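Local coordinates for uncharacterized protein (Streptococcus mutans, PDB 4R0J) that probably processes CRISPR precursor RNA as an RNA-binding endonuclease of the Cas5 family, subtype I-C, in antiviral defence, at residues A[11-16]-A[129-134]; A[51-54]-A[58-61]; A[91-96]-A[141-146]; A[96-101]-A[159-164]; A[110-113]-A[117-120]. All coordinates share one frame; numbering follows the deposited sequence. Where two conformers were deposited one is given.

Interaction 1 (A[11-16]-A[129-134]); sequences FYARIR and RSIRKG. With SO4 (sulfate ion), chain D.
R129 NE donates a nearly straight hydrogen bond (167°) to O2 of a sulfate ion at 3.1 Å, on a helix that turns I131 toward F11 and A13 of the strand. The oxygen lies at the guanidinium edge, in its plane. R129 NH2 adds a weak, bent bond to sulfate O3, and the bends at chi2 and chi3 bring the group round to the anion, which is probably a leftover of crystallisation.

The contact between the segments is apolar and buried. I131 CD1 packs 3.8 Å from F11 CB and meets the F11 ring obliquely at CD1. With I131 CG2 anti to the backbone N, that branch drops instead toward A13, where it lies 4.0 Å from A13 CB and also brushes the carbonyl of Y12. The elements run β-α-β-β-α-β with central strand order 4-1-3-2, the ferredoxin-like fold of RAMP proteins, and I131 belongs to its second helix, packed on a central strand. F103 of the neighbouring strand and I51 of the other helix also touch I131. Just beyond, G134 ends the helix in a Schellman motif, its N bonded to I131 O at 3.1 Å, while K133 N still reaches R129 O.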
# COMPACT_ATOMS: atom_id res chain seq x y z
N PHE A 11 4.34 -5.67 10.68
CA PHE A 11 4.46 -6.76 9.74
C PHE A 11 5.21 -6.25 8.53
O PHE A 11 5.13 -5.07 8.18
CB PHE A 11 3.09 -7.24 9.30
CG PHE A 11 2.33 -7.95 10.38
CD1 PHE A 11 2.57 -9.28 10.65
CD2 PHE A 11 1.37 -7.28 11.13
CE1 PHE A 11 1.87 -9.94 11.66
CE2 PHE A 11 0.66 -7.93 12.12
CZ PHE A 11 0.92 -9.26 12.39
N TYR A 12 5.90 -7.17 7.86
CA TYR A 12 6.66 -6.81 6.66
C TYR A 12 6.35 -7.78 5.53
O TYR A 12 6.47 -8.99 5.68
CB TYR A 12 8.16 -6.82 6.96
CG TYR A 12 8.54 -5.95 8.15
CD1 TYR A 12 8.49 -6.46 9.44
CD2 TYR A 12 8.94 -4.63 7.98
CE1 TYR A 12 8.82 -5.68 10.52
CE2 TYR A 12 9.28 -3.84 9.07
CZ TYR A 12 9.22 -4.38 10.33
OH TYR A 12 9.54 -3.62 11.43
N ALA A 13 6.00 -7.21 4.38
CA ALA A 13 5.66 -8.00 3.20
C ALA A 13 6.45 -7.52 2.00
O ALA A 13 6.67 -6.33 1.82
CB ALA A 13 4.17 -7.89 2.91
N ARG A 14 6.87 -8.48 1.18
CA ARG A 14 7.45 -8.16 -0.11
C ARG A 14 6.43 -8.45 -1.22
O ARG A 14 5.84 -9.53 -1.26
CB ARG A 14 8.74 -8.96 -0.33
CG ARG A 14 9.31 -8.83 -1.72
CD ARG A 14 10.67 -9.46 -1.84
NE ARG A 14 10.67 -10.83 -1.36
CZ ARG A 14 11.75 -11.45 -0.88
NH1 ARG A 14 12.92 -10.82 -0.83
NH2 ARG A 14 11.66 -12.71 -0.46
N ILE A 15 6.21 -7.47 -2.09
CA ILE A 15 5.25 -7.57 -3.19
C ILE A 15 6.00 -7.45 -4.50
O ILE A 15 6.73 -6.48 -4.69
CB ILE A 15 4.24 -6.39 -3.16
CG1 ILE A 15 3.75 -6.09 -1.73
CG2 ILE A 15 3.11 -6.63 -4.15
CD1 ILE A 15 3.06 -7.23 -1.07
N ARG A 16 5.82 -8.42 -5.39
CA ARG A 16 6.46 -8.38 -6.70
C ARG A 16 5.43 -8.50 -7.81
O ARG A 16 4.40 -9.17 -7.66
CB ARG A 16 7.48 -9.52 -6.83
CG ARG A 16 8.73 -9.35 -5.98
CD ARG A 16 9.48 -10.68 -5.94
NE ARG A 16 10.75 -10.56 -5.23
CZ ARG A 16 11.48 -11.60 -4.83
NH1 ARG A 16 11.05 -12.84 -5.07
NH2 ARG A 16 12.62 -11.41 -4.19
N ARG A 129 0.24 -15.79 9.23
CA ARG A 129 -0.01 -16.93 8.35
C ARG A 129 -0.41 -16.47 6.95
O ARG A 129 0.01 -17.05 5.95
CB ARG A 129 -1.11 -17.81 8.94
CG ARG A 129 -0.87 -19.30 8.81
CD ARG A 129 -1.43 -20.04 10.02
NE ARG A 129 -2.75 -19.53 10.41
CZ ARG A 129 -3.16 -19.40 11.67
NH1 ARG A 129 -2.36 -19.74 12.67
NH2 ARG A 129 -4.37 -18.93 11.93
N SER A 130 -1.21 -15.41 6.88
CA SER A 130 -1.71 -14.90 5.61
C SER A 130 -0.62 -14.30 4.72
O SER A 130 -0.61 -14.54 3.51
CB SER A 130 -2.82 -13.88 5.85
OG SER A 130 -3.91 -14.50 6.50
N ILE A 131 0.29 -13.52 5.30
CA ILE A 131 1.41 -13.01 4.54
C ILE A 131 2.28 -14.17 4.08
O ILE A 131 2.72 -14.22 2.93
CB ILE A 131 2.28 -12.04 5.36
CG1 ILE A 131 1.44 -10.90 5.95
CG2 ILE A 131 3.44 -11.50 4.51
CD1 ILE A 131 2.21 -10.07 6.99
N ARG A 132 2.52 -15.11 4.98
CA ARG A 132 3.39 -16.25 4.70
C ARG A 132 2.92 -17.08 3.50
O ARG A 132 3.74 -17.54 2.70
CB ARG A 132 3.56 -17.12 5.94
CG ARG A 132 4.43 -16.48 7.01
CD ARG A 132 4.48 -17.30 8.29
NE ARG A 132 5.51 -16.80 9.20
CZ ARG A 132 5.76 -17.32 10.40
NH1 ARG A 132 5.04 -18.34 10.84
NH2 ARG A 132 6.72 -16.80 11.16
N LYS A 133 1.61 -17.27 3.38
CA LYS A 133 1.08 -18.10 2.31
C LYS A 133 0.81 -17.33 1.02
O LYS A 133 0.35 -17.91 0.04
CB LYS A 133 -0.17 -18.87 2.76
CG LYS A 133 -1.42 -18.03 2.92
CD LYS A 133 -2.58 -18.94 3.36
CE LYS A 133 -3.90 -18.20 3.53
NZ LYS A 133 -4.98 -19.13 3.98
N GLY A 134 1.10 -16.04 1.03
CA GLY A 134 0.96 -15.23 -0.16
C GLY A 134 -0.38 -14.51 -0.23
O GLY A 134 -0.74 -13.96 -1.26
S SO4 D . -6.27 -19.37 8.79
O1 SO4 D . -7.44 -18.51 8.65
O2 SO4 D . -5.06 -18.61 8.49
O3 SO4 D . -6.20 -19.88 10.16
O4 SO4 D . -6.38 -20.49 7.86

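Interaction 2 (A[51-54]-A[58-61]); sequences IYHK and TNVI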
# COMPACT_ATOMS: atom_id res chain seq x y z
N ILE A 51 -4.27 -9.37 1.52
CA ILE A 51 -3.56 -10.38 2.28
C ILE A 51 -4.47 -10.90 3.39
O ILE A 51 -4.63 -12.11 3.55
CB ILE A 51 -2.26 -9.79 2.90
CG1 ILE A 51 -1.29 -9.43 1.78
CG2 ILE A 51 -1.64 -10.77 3.90
CD1 ILE A 51 0.04 -8.79 2.26
N TYR A 52 -5.07 -9.98 4.13
CA TYR A 52 -6.02 -10.32 5.20
C TYR A 52 -6.71 -9.07 5.72
O TYR A 52 -6.04 -8.09 6.07
CB TYR A 52 -5.29 -11.01 6.37
CG TYR A 52 -6.14 -11.31 7.60
CD1 TYR A 52 -7.40 -11.92 7.49
CD2 TYR A 52 -5.67 -11.02 8.88
CE1 TYR A 52 -8.15 -12.21 8.61
CE2 TYR A 52 -6.41 -11.31 10.01
CZ TYR A 52 -7.66 -11.90 9.87
OH TYR A 52 -8.42 -12.19 10.98
N HIS A 53 -8.03 -9.09 5.76
CA HIS A 53 -8.75 -8.00 6.40
C HIS A 53 -10.07 -8.49 6.96
O HIS A 53 -10.72 -9.37 6.40
CB HIS A 53 -8.99 -6.82 5.45
CG HIS A 53 -9.58 -5.63 6.14
ND1 HIS A 53 -10.72 -5.00 5.70
CD2 HIS A 53 -9.20 -4.98 7.27
CE1 HIS A 53 -11.01 -3.99 6.51
NE2 HIS A 53 -10.10 -3.96 7.47
N LYS A 54 -10.44 -7.93 8.11
CA LYS A 54 -11.76 -8.12 8.71
C LYS A 54 -12.13 -6.74 9.23
O LYS A 54 -11.24 -6.00 9.67
CB LYS A 54 -11.70 -9.10 9.87
CG LYS A 54 -11.39 -10.54 9.49
CD LYS A 54 -12.49 -11.14 8.62
CE LYS A 54 -12.34 -12.65 8.51
NZ LYS A 54 -13.46 -13.27 7.75
N THR A 58 -8.30 -2.36 11.32
CA THR A 58 -7.92 -1.50 10.23
C THR A 58 -6.43 -1.66 9.98
O THR A 58 -5.61 -1.45 10.88
CB THR A 58 -8.21 -0.03 10.56
OG1 THR A 58 -9.62 0.14 10.79
CG2 THR A 58 -7.76 0.88 9.40
N ASN A 59 -6.07 -2.04 8.75
CA ASN A 59 -4.67 -2.11 8.37
C ASN A 59 -4.15 -0.71 8.14
O ASN A 59 -4.81 0.11 7.51
CB ASN A 59 -4.50 -2.94 7.10
CG ASN A 59 -4.66 -4.41 7.36
OD1 ASN A 59 -4.22 -4.92 8.38
ND2 ASN A 59 -5.33 -5.10 6.44
N VAL A 60 -2.96 -0.44 8.67
CA VAL A 60 -2.35 0.88 8.60
C VAL A 60 -0.98 0.71 7.97
O VAL A 60 -0.09 0.11 8.55
CB VAL A 60 -2.21 1.52 10.00
CG1 VAL A 60 -1.59 2.91 9.89
CG2 VAL A 60 -3.57 1.58 10.69
N ILE A 61 -0.85 1.21 6.75
CA ILE A 61 0.41 1.12 6.02
C ILE A 61 1.24 2.33 6.41
O ILE A 61 0.79 3.46 6.26
CB ILE A 61 0.16 1.12 4.50
CG1 ILE A 61 -0.48 -0.21 4.05
CG2 ILE A 61 1.45 1.34 3.73
CD1 ILE A 61 -1.90 -0.43 4.51
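H53 and N59 mark the closest approach of the two backbones, their CA atoms 7.4 Å apart. The first segment leaves helix 41-51 at Y52 and runs on with extended backbone angles, yet forms no regular strand. The second is already a strand, whose T58 and V60 make backbone hydrogen bonds to I106 and H104. The one direct polar link passes from side chain to main chain: N59 ND2 donates to Y52 O at 3.1 Å with an N-H...O angle of 158°. The acceptor lies almost in the N59 amide plane, and the donor in turn sits in the plane of the Y52 carbonyl, with a C=O...N angle of 157°. D49 OD1, in the last turn of the helix, also bonds N59 ND2. The two acceptors thereby fix the flip and rotation of a buried amide.

This is the return leg of a β-α-β crossover, in which strand 11-17, helix 41-51 and strand 57-66 form the first half of a ferredoxin-like unit. Here the chain turns out of the helix and back into the sheet.

H53 and N59 run alongside but head opposite ways, their ring and amide planes 51° apart, and H53 CD2 lies 4.0 Å from N59 ND2. With CG anti to the backbone N, the imidazole swings toward the strand, where T58 CA meets the ring edge 4.3 Å from H53 NE2. That nitrogen is bonded to F57 O, which steadies the ring, and the phenyl of F57 stands edge-to-face to it. M127 and F105 close round N59.

Interaction 3 (A[91-96]-A[141-146]); sequences VSYLSD and LGTREC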
# COMPACT_ATOMS: atom_id res chain seq x y z
N VAL A 91 -2.03 3.14 -22.61
CA VAL A 91 -1.88 2.81 -21.20
C VAL A 91 -0.40 2.61 -20.87
O VAL A 91 0.25 1.74 -21.44
CB VAL A 91 -2.62 1.51 -20.81
CG1 VAL A 91 -2.43 1.22 -19.32
CG2 VAL A 91 -4.10 1.61 -21.16
N SER A 92 0.10 3.43 -19.95
CA SER A 92 1.48 3.30 -19.49
C SER A 92 1.51 2.51 -18.17
O SER A 92 0.99 2.97 -17.15
CB SER A 92 2.11 4.68 -19.32
OG SER A 92 3.45 4.60 -18.85
N TYR A 93 2.11 1.32 -18.20
CA TYR A 93 2.19 0.47 -17.01
C TYR A 93 3.58 0.54 -16.40
O TYR A 93 4.57 0.68 -17.12
CB TYR A 93 2.00 -0.98 -17.41
CG TYR A 93 0.61 -1.37 -17.82
CD1 TYR A 93 -0.32 -1.75 -16.88
CD2 TYR A 93 0.24 -1.40 -19.16
CE1 TYR A 93 -1.59 -2.13 -17.24
CE2 TYR A 93 -1.03 -1.78 -19.54
CZ TYR A 93 -1.94 -2.14 -18.57
OH TYR A 93 -3.22 -2.52 -18.92
N LEU A 94 3.67 0.37 -15.08
CA LEU A 94 4.96 0.07 -14.47
C LEU A 94 5.36 -1.35 -14.84
O LEU A 94 4.51 -2.22 -15.07
CB LEU A 94 4.92 0.22 -12.96
CG LEU A 94 4.87 1.63 -12.39
CD1 LEU A 94 4.40 1.57 -10.95
CD2 LEU A 94 6.28 2.27 -12.48
N SER A 95 6.67 -1.59 -14.88
CA SER A 95 7.20 -2.89 -15.26
C SER A 95 8.21 -3.37 -14.21
O SER A 95 9.00 -2.57 -13.70
CB SER A 95 7.88 -2.78 -16.63
OG SER A 95 8.73 -3.88 -16.88
N ASP A 96 8.17 -4.67 -13.91
CA ASP A 96 9.15 -5.31 -13.04
C ASP A 96 9.31 -4.60 -11.69
O ASP A 96 10.39 -4.07 -11.38
CB ASP A 96 10.49 -5.46 -13.76
CG ASP A 96 11.52 -6.24 -12.94
OD1 ASP A 96 11.13 -6.93 -11.97
OD2 ASP A 96 12.73 -6.17 -13.28
N LEU A 141 -2.34 -5.56 -8.84
CA LEU A 141 -1.56 -4.33 -8.87
C LEU A 141 -2.14 -3.36 -9.88
O LEU A 141 -1.40 -2.78 -10.66
CB LEU A 141 -0.11 -4.64 -9.22
CG LEU A 141 0.59 -5.62 -8.29
CD1 LEU A 141 2.01 -5.91 -8.77
CD2 LEU A 141 0.59 -5.10 -6.87
N GLY A 142 -3.46 -3.18 -9.87
CA GLY A 142 -4.07 -2.10 -10.63
C GLY A 142 -5.02 -2.47 -11.74
O GLY A 142 -5.81 -1.62 -12.17
N THR A 143 -4.92 -3.70 -12.25
CA THR A 143 -5.93 -4.23 -13.16
C THR A 143 -6.12 -5.71 -12.85
O THR A 143 -5.32 -6.30 -12.11
CB THR A 143 -5.53 -4.10 -14.66
OG1 THR A 143 -4.65 -5.18 -15.03
CG2 THR A 143 -4.88 -2.76 -14.95
N ARG A 144 -7.15 -6.30 -13.42
CA ARG A 144 -7.45 -7.70 -13.15
C ARG A 144 -6.42 -8.62 -13.81
O ARG A 144 -6.43 -9.84 -13.61
CB ARG A 144 -8.87 -8.07 -13.60
CG ARG A 144 -9.08 -8.10 -15.10
CD ARG A 144 -10.49 -8.58 -15.45
NE ARG A 144 -11.51 -7.62 -15.02
CZ ARG A 144 -12.70 -7.96 -14.54
NH1 ARG A 144 -13.04 -9.24 -14.41
NH2 ARG A 144 -13.56 -7.01 -14.18
N GLU A 145 -5.52 -8.03 -14.59
CA GLU A 145 -4.49 -8.80 -15.28
C GLU A 145 -3.10 -8.58 -14.67
O GLU A 145 -2.14 -9.27 -15.02
CB GLU A 145 -4.45 -8.45 -16.78
CG GLU A 145 -5.80 -8.58 -17.48
CD GLU A 145 -6.36 -9.99 -17.46
OE1 GLU A 145 -5.68 -10.90 -16.93
OE2 GLU A 145 -7.48 -10.20 -17.98
N CYS A 146 -3.00 -7.62 -13.75
CA CYS A 146 -1.74 -7.34 -13.07
C CYS A 146 -1.69 -8.07 -11.73
O CYS A 146 -2.02 -7.49 -10.70
CB CYS A 146 -1.59 -5.83 -12.83
SG CYS A 146 -1.37 -4.87 -14.35
O HOH W 1 -4.00 -5.07 -17.73
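Y93 meets the turn at 141-146 through one corner of its ring: CE1 lies 4.0 Å from C146 SG and 4.1 Å from T143 CG2. The methyl sits at the ring edge, near its plane. The sulfur approaches obliquely, 5.0 Å from the ring centroid and 60° off the normal, a Cys sulfur-aromatic contact. Beyond the ring, a water bonded to both Y93 OH (2.9 Å) and T143 OG1 (2.8 Å) ties the two hydroxyls together.

A second shell holds these groups in place. T143 OG1, at chi1 82°, stands between its own N and carbonyl carbon, where it can accept from E145 N at 3.0 Å in an ST turn, with a weaker bond from C146 N. The same residues form a type I beta turn, and L141 N bonds to C146 O, so the loop between strands 139-140 and 147-152 is closed on itself. Within the strand, V91 CG1 lies over the rim of one face of Y93; from outside it, R19 makes a cation-pi contact with the ring.

The strand of the small three-stranded sheet thus touches this hairpin by dispersion and weakly polar contacts. Its hydrogen-bonded link depends on a water, which probably makes the junction more yielding than a direct bond would.

Interaction 4 (A[96-101]-A[159-164]); sequences DVEYLV and ETIPSY
E159 and T160 close helix 155-160 just before I161 reaches L100 of the strand. T160 OG1 bonds back to E156 O, within the helix, and both side chains start away from strand 97-101. At I161 the backbone leaves helical angles and the side chain turns over to carry the whole contact. Its CB lies 3.8 Å from L100 CD1, and the two branches spread from there: CG2 sits 4.0 Å from the same methyl, while CD1 lies in the fork of L100, 4.0 Å from CD1 and 4.1 Å from CD2. I161 CG2, anti to the backbone N, also comes to 4.3 Å from E98 OE2, so one methyl touches both an aliphatic and a carboxylate neighbour. P162 then heads off, and S163 OG is fastened to V66 O and Y165 N.

E98 OE1 makes a long, weak ion pair with R16 NE. R14 of the adjoining strand lays its CH2 groups against L100 and E98 and its guanidinium end, NH1, beside I161. L100 and E98 direct their side chains to this segment, whereas V101 packs on L44 and I48 of helix 41-51. The exit from helix 155-160 therefore lies against strand 97-107, on the sheet face opposite helix 41-51.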
# COMPACT_ATOMS: atom_id res chain seq x y z
N ASP A 96 8.17 -4.67 -13.91
CA ASP A 96 9.15 -5.31 -13.04
C ASP A 96 9.31 -4.60 -11.69
O ASP A 96 10.39 -4.07 -11.38
CB ASP A 96 10.49 -5.46 -13.76
CG ASP A 96 11.52 -6.24 -12.94
OD1 ASP A 96 11.13 -6.93 -11.97
OD2 ASP A 96 12.73 -6.17 -13.28
N VAL A 97 8.24 -4.59 -10.90
CA VAL A 97 8.21 -3.88 -9.64
C VAL A 97 8.42 -4.80 -8.45
O VAL A 97 8.07 -5.98 -8.48
CB VAL A 97 6.88 -3.09 -9.46
CG1 VAL A 97 6.70 -2.13 -10.62
CG2 VAL A 97 5.69 -4.06 -9.34
N GLU A 98 9.02 -4.24 -7.40
CA GLU A 98 9.17 -4.90 -6.12
C GLU A 98 9.04 -3.86 -5.03
O GLU A 98 9.75 -2.84 -5.04
CB GLU A 98 10.53 -5.62 -6.03
CG GLU A 98 10.78 -6.18 -4.64
CD GLU A 98 12.00 -7.06 -4.57
OE1 GLU A 98 12.41 -7.62 -5.61
OE2 GLU A 98 12.55 -7.19 -3.45
N TYR A 99 8.12 -4.10 -4.10
CA TYR A 99 7.91 -3.19 -2.98
C TYR A 99 8.04 -3.96 -1.68
O TYR A 99 7.62 -5.12 -1.60
CB TYR A 99 6.52 -2.53 -3.07
CG TYR A 99 6.30 -1.87 -4.40
CD1 TYR A 99 7.03 -0.74 -4.76
CD2 TYR A 99 5.38 -2.38 -5.30
CE1 TYR A 99 6.86 -0.14 -5.98
CE2 TYR A 99 5.20 -1.79 -6.54
CZ TYR A 99 5.93 -0.66 -6.86
OH TYR A 99 5.76 -0.06 -8.08
N LEU A 100 8.66 -3.33 -0.70
CA LEU A 100 8.67 -3.86 0.66
C LEU A 100 7.75 -2.96 1.48
O LEU A 100 7.91 -1.74 1.48
CB LEU A 100 10.09 -3.83 1.23
CG LEU A 100 11.21 -4.33 0.32
CD1 LEU A 100 12.58 -4.22 1.02
CD2 LEU A 100 10.94 -5.77 -0.14
N VAL A 101 6.78 -3.57 2.15
CA VAL A 101 5.77 -2.79 2.86
C VAL A 101 5.82 -3.05 4.36
O VAL A 101 5.90 -4.20 4.80
CB VAL A 101 4.35 -3.10 2.35
CG1 VAL A 101 3.35 -2.22 3.07
CG2 VAL A 101 4.28 -2.83 0.85
N GLU A 159 14.98 -3.96 6.35
CA GLU A 159 16.00 -2.94 6.56
C GLU A 159 17.24 -3.09 5.66
O GLU A 159 17.94 -2.11 5.42
CB GLU A 159 16.43 -2.91 8.03
CG GLU A 159 15.35 -2.40 8.98
CD GLU A 159 15.67 -2.65 10.44
OE1 GLU A 159 16.73 -3.27 10.72
OE2 GLU A 159 14.87 -2.24 11.30
N THR A 160 17.51 -4.30 5.17
CA THR A 160 18.77 -4.55 4.48
C THR A 160 18.69 -4.78 2.96
O THR A 160 19.67 -4.59 2.25
CB THR A 160 19.56 -5.71 5.12
OG1 THR A 160 18.87 -6.94 4.90
CG2 THR A 160 19.72 -5.47 6.62
N ILE A 161 17.54 -5.22 2.46
CA ILE A 161 17.38 -5.42 1.02
C ILE A 161 17.70 -4.13 0.27
O ILE A 161 17.10 -3.08 0.54
CB ILE A 161 15.96 -5.90 0.67
CG1 ILE A 161 15.76 -7.35 1.13
CG2 ILE A 161 15.72 -5.79 -0.84
CD1 ILE A 161 14.31 -7.85 1.02
N PRO A 162 18.67 -4.18 -0.66
CA PRO A 162 19.14 -2.95 -1.31
C PRO A 162 18.11 -2.37 -2.26
O PRO A 162 17.53 -3.12 -3.05
CB PRO A 162 20.35 -3.42 -2.12
CG PRO A 162 20.70 -4.77 -1.59
CD PRO A 162 19.43 -5.36 -1.11
N SER A 163 17.90 -1.06 -2.19
CA SER A 163 17.09 -0.35 -3.17
C SER A 163 17.94 0.40 -4.21
O SER A 163 18.97 1.01 -3.89
CB SER A 163 16.15 0.64 -2.47
OG SER A 163 15.63 1.56 -3.40
N TYR A 164 17.48 0.34 -5.46
CA TYR A 164 18.07 1.11 -6.54
C TYR A 164 18.13 2.60 -6.21
O TYR A 164 19.00 3.33 -6.71
CB TYR A 164 17.26 0.88 -7.83
CG TYR A 164 17.76 1.66 -9.02
CD1 TYR A 164 18.74 1.15 -9.85
CD2 TYR A 164 17.24 2.92 -9.32
CE1 TYR A 164 19.20 1.86 -10.96
CE2 TYR A 164 17.69 3.65 -10.42
CZ TYR A 164 18.68 3.12 -11.23
OH TYR A 164 19.13 3.83 -12.32

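Interaction 5 (A[110-113]-A[117-120]); sequences NRED and DRLP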
# COMPACT_ATOMS: atom_id res chain seq x y z
N ASN A 110 -14.64 2.56 14.21
CA ASN A 110 -15.95 2.68 13.58
C ASN A 110 -16.78 1.41 13.65
O ASN A 110 -17.96 1.41 13.29
CB ASN A 110 -15.81 3.14 12.12
CG ASN A 110 -15.37 4.58 12.01
OD1 ASN A 110 -15.85 5.45 12.74
ND2 ASN A 110 -14.44 4.85 11.10
N ARG A 111 -16.17 0.32 14.11
CA ARG A 111 -16.91 -0.92 14.33
C ARG A 111 -16.86 -1.40 15.78
O ARG A 111 -16.36 -2.48 16.06
CB ARG A 111 -16.42 -2.04 13.41
CG ARG A 111 -16.68 -1.80 11.93
CD ARG A 111 -18.16 -1.61 11.62
NE ARG A 111 -19.00 -2.74 12.03
CZ ARG A 111 -19.16 -3.85 11.31
NH1 ARG A 111 -18.53 -3.98 10.15
NH2 ARG A 111 -19.95 -4.82 11.76
N GLU A 112 -17.40 -0.61 16.70
CA GLU A 112 -17.45 -1.04 18.09
C GLU A 112 -18.40 -2.22 18.28
O GLU A 112 -18.31 -2.93 19.28
CB GLU A 112 -17.82 0.12 19.02
CG GLU A 112 -16.69 1.11 19.24
CD GLU A 112 -16.80 1.87 20.55
OE1 GLU A 112 -17.80 1.65 21.29
OE2 GLU A 112 -15.89 2.67 20.86
N ASP A 113 -19.29 -2.44 17.31
CA ASP A 113 -20.19 -3.58 17.38
C ASP A 113 -19.44 -4.91 17.23
O ASP A 113 -19.99 -5.98 17.53
CB ASP A 113 -21.35 -3.46 16.38
CG ASP A 113 -20.88 -3.34 14.93
OD1 ASP A 113 -19.79 -2.79 14.67
OD2 ASP A 113 -21.64 -3.77 14.03
N ASP A 117 -14.69 -9.33 18.90
CA ASP A 117 -13.71 -9.99 18.04
C ASP A 117 -12.32 -9.35 18.13
O ASP A 117 -11.41 -9.70 17.37
CB ASP A 117 -14.19 -10.00 16.58
CG ASP A 117 -13.36 -10.92 15.70
OD1 ASP A 117 -13.20 -12.11 16.08
OD2 ASP A 117 -12.89 -10.48 14.62
N ARG A 118 -12.14 -8.43 19.07
CA ARG A 118 -10.84 -7.76 19.22
C ARG A 118 -9.90 -8.65 20.02
O ARG A 118 -9.65 -8.42 21.20
CB ARG A 118 -11.01 -6.39 19.88
CG ARG A 118 -11.77 -5.41 19.00
CD ARG A 118 -12.00 -4.10 19.71
NE ARG A 118 -12.65 -3.13 18.83
CZ ARG A 118 -12.84 -1.85 19.15
NH1 ARG A 118 -12.42 -1.39 20.32
NH2 ARG A 118 -13.43 -1.03 18.30
N LEU A 119 -9.41 -9.68 19.36
CA LEU A 119 -8.59 -10.72 19.97
C LEU A 119 -7.21 -10.66 19.33
O LEU A 119 -7.00 -11.24 18.26
CB LEU A 119 -9.23 -12.07 19.69
CG LEU A 119 -10.64 -12.23 20.27
CD1 LEU A 119 -11.41 -13.36 19.58
CD2 LEU A 119 -10.55 -12.45 21.77
N PRO A 120 -6.27 -9.95 19.98
CA PRO A 120 -4.95 -9.69 19.40
C PRO A 120 -4.24 -10.96 18.91
O PRO A 120 -3.83 -11.02 17.75
CB PRO A 120 -4.17 -9.08 20.56
CG PRO A 120 -5.20 -8.44 21.40
CD PRO A 120 -6.42 -9.32 21.30
O HOH W 2 -13.64 -3.49 16.21
O HOH W 3 -12.96 1.52 19.54
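R118 reaches out at full stretch toward E112, and the two side chains pass at a slant with guanidinium and carboxylate planes 85° apart. The nearest direct approach is modest: R118 NH2 stands 4.0 Å from E112 CG, and about as far from R111 O. The opposite charges remain apart, with E112 OE2 5.1 Å from R118 NH2, and any attraction between them is probably softened by solvent at this exposed site.

Two waters fill the role of direct bonds. Both lie in the guanidinium plane at its edge. One accepts from R118 NE at 2.8 Å and donates to R111 O at 2.9 Å. The other accepts from R118 NH2, also at 2.9 Å, and gives E112 OE2 a long, weak bond. R118 NH2 has a further weak hydrogen bond to N108 O, and W107 and T56 pack beside the side chain.

These residues form the connection between strand 97-107 and helix 120-132, the step from the third strand to the second helix of the ferredoxin-like unit. R118 is the centre of an inverse gamma turn, closed by a weak bond from L119 N to D117 O, and L119 holds the N-cap position of the helix.

R111 faces the other way. Its chain curls, with chi1 to chi3 all near -60°, and it grips D113 side-on: NE meets OD1 at 2.8 Å on the syn lone pair, while NH2 reaches OD2 at 3.0 Å, 32° out of the carboxylate plane. D117 OD1 forms a salt bridge with K122 of the following helix.

Overall arrangement
Burial sets the chemistry of these five contacts. Interaction 1 is buried and apolar, and interaction 2, which touches it through I51 and S130, adds an amide-to-carbonyl bond near the core. One joins a helix, the other the exit from a helix, to the eight-stranded sheet. Interaction 4 uses that sheet's other face; its strand is bonded to that of interaction 1 through A13 with V101 and I15 with Y99. Interaction 3 shares D96 with interaction 4, where the chain turns a corner from the smaller sheet into the larger, and mixes sulfur, ring and water. Interaction 5 is at the surface, about 35 Å from interaction 3 between centres, and is bridged across by waters.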